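Local coordinates for auracyanin-A (Chloroflexus aurantiacus, PDB 2AAN), which binds a single copper ion as a blue copper protein and probably serves as a soluble electron acceptor for the membrane-bound alternative complex III, at residues L30-T35 with I47-N52; G65-A70 with G127-M132. All blocks are in the same frame, centred on the assembly; numbering follows the deposited sequence.

Interaction 1. Residues L30-T35 with I47-N52; sequences LAFDKT and IRFKNN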
loop_
_atom_site.group_PDB
_atom_site.type_symbol
_atom_site.label_atom_id
_atom_site.label_comp_id
_atom_site.label_asym_id
_atom_site.label_seq_id
_atom_site.Cartn_x
_atom_site.Cartn_y
_atom_site.Cartn_z
ATOM N N LEU A 30 -2.516 2.034 -13.482
ATOM C CA LEU A 30 -1.505 1.714 -12.511
ATOM C C LEU A 30 -1.389 2.930 -11.565
ATOM O O LEU A 30 -0.425 3.676 -11.592
ATOM C CB LEU A 30 -0.187 1.399 -13.204
ATOM C CG LEU A 30 -0.011 -0.041 -13.702
ATOM C CD1 LEU A 30 -1.247 -0.809 -14.131
ATOM C CD2 LEU A 30 1.047 -0.171 -14.674
ATOM N N ALA A 31 -2.402 3.086 -10.723
ATOM C CA ALA A 31 -2.570 4.271 -9.885
ATOM C C ALA A 31 -3.571 3.913 -8.838
ATOM O O ALA A 31 -4.526 3.161 -9.115
ATOM C CB ALA A 31 -3.113 5.448 -10.697
ATOM N N PHE A 32 -3.367 4.469 -7.655
ATOM C CA PHE A 32 -4.405 4.528 -6.640
ATOM C C PHE A 32 -5.334 5.667 -7.001
ATOM O O PHE A 32 -4.912 6.691 -7.561
ATOM C CB PHE A 32 -3.815 4.741 -5.250
ATOM C CG PHE A 32 -2.951 3.604 -4.761
ATOM C CD1 PHE A 32 -1.579 3.723 -4.740
ATOM C CD2 PHE A 32 -3.533 2.459 -4.254
ATOM C CE1 PHE A 32 -0.783 2.679 -4.247
ATOM C CE2 PHE A 32 -2.769 1.410 -3.798
ATOM C CZ PHE A 32 -1.381 1.512 -3.812
ATOM N N ASP A 33 -6.589 5.522 -6.637
ATOM C CA ASP A 33 -7.574 6.596 -6.844
ATOM C C ASP A 33 -7.521 7.742 -5.855
ATOM O O ASP A 33 -8.274 8.665 -5.979
ATOM C CB ASP A 33 -9.001 6.065 -6.965
ATOM C CG ASP A 33 -9.586 5.453 -5.693
ATOM O OD1 ASP A 33 -9.031 5.489 -4.585
ATOM O OD2 ASP A 33 -10.714 4.938 -5.839
ATOM N N LYS A 34 -6.656 7.629 -4.856
ATOM C CA LYS A 34 -6.323 8.692 -3.947
ATOM C C LYS A 34 -4.790 8.681 -3.833
ATOM O O LYS A 34 -4.156 7.624 -3.578
ATOM C CB LYS A 34 -6.950 8.461 -2.555
ATOM C CG LYS A 34 -8.467 8.262 -2.537
ATOM C CD LYS A 34 -9.002 8.242 -1.123
ATOM C CE LYS A 34 -10.513 8.140 -1.052
ATOM N NZ LYS A 34 -10.904 7.999 0.411
ATOM N N THR A 35 -4.202 9.855 -3.999
ATOM C CA THR A 35 -2.750 9.993 -3.934
ATOM C C THR A 35 -2.328 10.637 -2.639
ATOM O O THR A 35 -1.132 10.752 -2.365
ATOM C CB THR A 35 -2.129 10.816 -5.089
ATOM O OG1 THR A 35 -2.736 12.113 -5.172
ATOM C CG2 THR A 35 -2.231 10.065 -6.379
ATOM N N ILE A 47 -7.531 0.501 6.310
ATOM C CA ILE A 47 -7.540 0.736 4.865
ATOM C C ILE A 47 -8.362 -0.363 4.208
ATOM O O ILE A 47 -8.117 -1.553 4.411
ATOM C CB ILE A 47 -6.096 0.765 4.287
ATOM C CG1 ILE A 47 -5.298 1.935 4.882
ATOM C CG2 ILE A 47 -6.145 0.784 2.757
ATOM C CD1 ILE A 47 -5.636 3.255 4.330
ATOM N N ARG A 48 -9.403 0.054 3.526
ATOM C CA ARG A 48 -10.227 -0.827 2.748
ATOM C C ARG A 48 -9.908 -0.541 1.283
ATOM O O ARG A 48 -10.321 0.461 0.719
ATOM C CB ARG A 48 -11.692 -0.579 3.072
ATOM C CG ARG A 48 -12.664 -1.528 2.375
ATOM C CD ARG A 48 -14.097 -1.312 2.865
ATOM N NE ARG A 48 -15.061 -2.045 2.049
ATOM C CZ ARG A 48 -15.360 -3.340 2.187
ATOM N NH1 ARG A 48 -14.784 -4.091 3.133
ATOM N NH2 ARG A 48 -16.252 -3.895 1.367
ATOM N N PHE A 49 -9.125 -1.427 0.691
ATOM C CA PHE A 49 -8.604 -1.253 -0.639
ATOM C C PHE A 49 -9.426 -2.054 -1.602
ATOM O O PHE A 49 -9.530 -3.259 -1.486
ATOM C CB PHE A 49 -7.158 -1.703 -0.661
ATOM C CG PHE A 49 -6.516 -1.643 -1.999
ATOM C CD1 PHE A 49 -6.556 -0.508 -2.761
ATOM C CD2 PHE A 49 -5.842 -2.751 -2.503
ATOM C CE1 PHE A 49 -5.919 -0.430 -3.990
ATOM C CE2 PHE A 49 -5.225 -2.691 -3.745
ATOM C CZ PHE A 49 -5.293 -1.507 -4.505
ATOM N N LYS A 50 -10.036 -1.343 -2.526
ATOM C CA LYS A 50 -10.912 -1.933 -3.499
ATOM C C LYS A 50 -10.187 -1.986 -4.834
ATOM O O LYS A 50 -9.808 -0.950 -5.418
ATOM C CB LYS A 50 -12.172 -1.098 -3.640
ATOM C CG LYS A 50 -13.235 -1.728 -4.529
ATOM C CD LYS A 50 -14.427 -0.764 -4.653
ATOM C CE LYS A 50 -15.638 -1.416 -5.340
ATOM N NZ LYS A 50 -15.252 -2.289 -6.490
ATOM N N ASN A 51 -9.981 -3.198 -5.320
ATOM C CA ASN A 51 -9.437 -3.370 -6.656
ATOM C C ASN A 51 -10.524 -3.145 -7.677
ATOM O O ASN A 51 -11.417 -3.965 -7.830
ATOM C CB ASN A 51 -8.820 -4.772 -6.828
ATOM C CG ASN A 51 -7.999 -4.877 -8.071
ATOM O OD1 ASN A 51 -8.010 -3.958 -8.901
ATOM N ND2 ASN A 51 -7.250 -5.959 -8.209
ATOM N N ASN A 52 -10.439 -2.044 -8.404
ATOM C CA ASN A 52 -11.431 -1.706 -9.427
ATOM C C ASN A 52 -11.083 -2.229 -10.811
ATOM O O ASN A 52 -11.700 -1.846 -11.794
ATOM C CB ASN A 52 -11.598 -0.183 -9.461
ATOM C CG ASN A 52 -12.258 0.332 -8.209
ATOM O OD1 ASN A 52 -13.344 -0.117 -7.873
ATOM N ND2 ASN A 52 -11.613 1.266 -7.503
HETATM O O HOH W 1 -12.539 2.880 -5.392
#
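F32 sets the CD2-CE2 edge of its ring against CE1 of F49: CE2 of F32 lies 3.7 Å from CE1 of F49, and CD2 of F32 is almost as near to that same CE1. Seen from F32 the approach is edge-on, close to its ring plane, but the two planes differ by 60° and the centroids stand 5.7 Å apart, so the pair is an oblique aromatic contact. The two side chains run at roughly a right angle to each other. F49 has CG anti to its backbone N (chi1 177°), which carries the ring off strand 44-50 until CE1 and CZ reach F32. Both phenylalanines are buried, and the nearest CA pair, F32 with F49, is 9.3 Å apart, so ring ends and not backbones close the distance.

At the outer margin, D33 and N52 face each other without bonding directly, OD2 of D33 being 4.1 Å from ND2 of N52. One water spans them, donating to OD2 of D33 at 2.8 Å and accepting from ND2 of N52 at the same length. Each end has a second hold: OD1 of D33 accepts from the backbone N of G24, and ND2 of N52 also donates to the carbonyl of S25. On its other side the N52 amide takes NZ of K50 onto OD1 at 3.2 Å, with the donor 26° out of the carbonyl plane, so both ends of the amide are engaged.

The F32 ring also meets Y121 and W60 edge-to-face and touches M132, while F49 packs on H58. M132 and H58 are copper ligands, and the aromatic cluster packs beside the metal site of the cupredoxin fold.

Interaction 2. Residues G65-A70 with G127-M132; sequences GGEAEA and GHYPLM. With CU (copper (II) ion), chain B.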
loop_
_atom_site.group_PDB
_atom_site.type_symbol
_atom_site.label_atom_id
_atom_site.label_comp_id
_atom_site.label_asym_id
_atom_site.label_seq_id
_atom_site.Cartn_x
_atom_site.Cartn_y
_atom_site.Cartn_z
ATOM N N GLY A 65 10.731 5.150 4.869
ATOM C CA GLY A 65 11.892 5.548 4.068
ATOM C C GLY A 65 11.419 6.243 2.817
ATOM O O GLY A 65 10.216 6.392 2.581
ATOM N N GLY A 66 12.345 6.637 1.976
ATOM C CA GLY A 66 11.949 7.416 0.813
ATOM C C GLY A 66 11.611 6.537 -0.357
ATOM O O GLY A 66 11.372 5.340 -0.217
ATOM N N GLU A 67 11.652 7.140 -1.532
ATOM C CA GLU A 67 11.429 6.451 -2.764
ATOM C C GLU A 67 12.478 5.378 -2.985
ATOM O O GLU A 67 12.195 4.358 -3.572
ATOM C CB GLU A 67 11.464 7.439 -3.941
ATOM C CG GLU A 67 10.348 8.521 -3.934
ATOM C CD GLU A 67 8.937 8.050 -4.320
ATOM O OE1 GLU A 67 8.726 6.861 -4.670
ATOM O OE2 GLU A 67 8.019 8.911 -4.259
ATOM N N ALA A 68 13.716 5.614 -2.565
ATOM C CA ALA A 68 14.743 4.557 -2.654
ATOM C C ALA A 68 14.369 3.284 -1.861
ATOM O O ALA A 68 14.554 2.139 -2.323
ATOM C CB ALA A 68 16.076 5.111 -2.171
ATOM N N GLU A 69 13.812 3.454 -0.672
ATOM C CA GLU A 69 13.432 2.283 0.091
ATOM C C GLU A 69 12.232 1.607 -0.606
ATOM O O GLU A 69 12.183 0.386 -0.695
ATOM C CB GLU A 69 13.166 2.622 1.550
ATOM C CG GLU A 69 12.915 1.397 2.423
ATOM C CD GLU A 69 13.962 0.280 2.227
ATOM O OE1 GLU A 69 15.177 0.584 2.184
ATOM O OE2 GLU A 69 13.564 -0.901 2.077
ATOM N N ALA A 70 11.297 2.407 -1.136
ATOM C CA ALA A 70 10.149 1.889 -1.915
ATOM C C ALA A 70 10.613 1.056 -3.115
ATOM O O ALA A 70 10.106 -0.050 -3.376
ATOM C CB ALA A 70 9.278 3.051 -2.400
ATOM N N GLY A 127 6.034 -4.317 -11.740
ATOM C CA GLY A 127 5.822 -3.256 -12.719
ATOM C C GLY A 127 4.908 -2.105 -12.317
ATOM O O GLY A 127 4.832 -1.095 -13.034
ATOM N N HIS A 128 4.185 -2.206 -11.208
ATOM C CA HIS A 128 3.212 -1.117 -10.873
ATOM C C HIS A 128 3.858 0.099 -10.241
ATOM O O HIS A 128 3.474 1.228 -10.542
ATOM C CB HIS A 128 2.097 -1.643 -9.997
ATOM C CG HIS A 128 1.231 -2.616 -10.705
ATOM N ND1 HIS A 128 0.006 -3.010 -10.221
ATOM C CD2 HIS A 128 1.410 -3.270 -11.880
ATOM C CE1 HIS A 128 -0.532 -3.876 -11.068
ATOM N NE2 HIS A 128 0.291 -4.029 -12.095
ATOM N N TYR A 129 4.826 -0.139 -9.360
ATOM C CA TYR A 129 5.706 0.915 -8.853
ATOM C C TYR A 129 6.752 1.101 -9.929
ATOM O O TYR A 129 7.212 0.099 -10.504
ATOM C CB TYR A 129 6.337 0.506 -7.491
ATOM C CG TYR A 129 7.294 1.554 -6.956
ATOM C CD1 TYR A 129 6.815 2.645 -6.241
ATOM C CD2 TYR A 129 8.634 1.539 -7.302
ATOM C CE1 TYR A 129 7.634 3.648 -5.812
ATOM C CE2 TYR A 129 9.499 2.570 -6.874
ATOM C CZ TYR A 129 8.995 3.611 -6.113
ATOM O OH TYR A 129 9.795 4.643 -5.646
ATOM N N PRO A 130 7.199 2.342 -10.180
ATOM C CA PRO A 130 7.006 3.615 -9.465
ATOM C C PRO A 130 5.767 4.414 -9.792
ATOM O O PRO A 130 5.499 5.383 -9.114
ATOM C CB PRO A 130 8.247 4.416 -9.895
ATOM C CG PRO A 130 8.424 3.993 -11.315
ATOM C CD PRO A 130 8.128 2.522 -11.308
ATOM N N LEU A 131 4.951 4.011 -10.759
ATOM C CA LEU A 131 3.763 4.810 -11.004
ATOM C C LEU A 131 2.770 4.737 -9.856
ATOM O O LEU A 131 2.136 5.721 -9.498
ATOM C CB LEU A 131 3.059 4.377 -12.291
ATOM C CG LEU A 131 3.673 4.891 -13.590
ATOM C CD1 LEU A 131 3.019 4.129 -14.726
ATOM C CD2 LEU A 131 3.452 6.372 -13.732
ATOM N N MET A 132 2.587 3.548 -9.311
ATOM C CA MET A 132 1.502 3.341 -8.384
ATOM C C MET A 132 2.010 3.644 -6.979
ATOM O O MET A 132 2.551 2.787 -6.252
ATOM C CB MET A 132 0.952 1.934 -8.577
ATOM C CG MET A 132 -0.402 1.744 -7.925
ATOM S SD MET A 132 -1.251 0.296 -8.491
ATOM C CE MET A 132 -2.594 0.287 -7.284
HETATM CU CU CU B . -0.775 -2.564 -8.336
#
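The Y129 ring has P130 CB over the centre of one face, 3.7 Å above the plane, and A70 C on the opposite face, offset toward the rim. At its edge and in its plane stands OE1 of E67. The phenol donates to that oxygen, Y129 OH to E67 OE1 at 2.6 Å, a short bond that uses the anti lone pair of the carboxylate; the carboxylate and ring planes are 26° apart, nearly coplanar. E67 gets there by a bend at chi2 (-75°), which folds its carboxylate back toward the phenol. CB of A70 adds an apolar contact, 3.8 Å from CZ of Y129. With alanine at Y129, E67 OE1 would probably lose its phenol donor and a gap would open beside A70 and P130.

P130 follows a cis peptide bond, and its ring covers the preceding side chain. On either side of Y129 in sequence come copper ligands: H128 binds through ND1 at 2.1 Å, and SD of M132 lies 2.9 Å from the copper. The site is completed by H58 and C123.

Y129 also rests on A71 and A74 of helix 67-80 and on I122 of strand 117-122, while A70 touches I122 as well and E67 touches L120. The ligand loop between strands 117-122 and 133-138 is thereby packed against the first two turns of helix 67-80.

In the fold
Both contacts are partly buried and border the copper site; they differ in chemistry. Interaction 1 centres on two buried phenylalanines and is polar where D33 and N52 reach the exposed side, where water does the joining; interaction 2 depends on one direct phenol-carboxylate hydrogen bond beside an alanine. The first pairs the loop before strand 36-39 with strand 44-50 and the turn after it, whereas the second pairs helix 67-80 with the ligand loop that precedes strand 133-138. Their centres are 15 Å apart, yet they touch: CE2 of F32 comes within 3.7 Å of CE of M132, and L30 O packs on CB of L131.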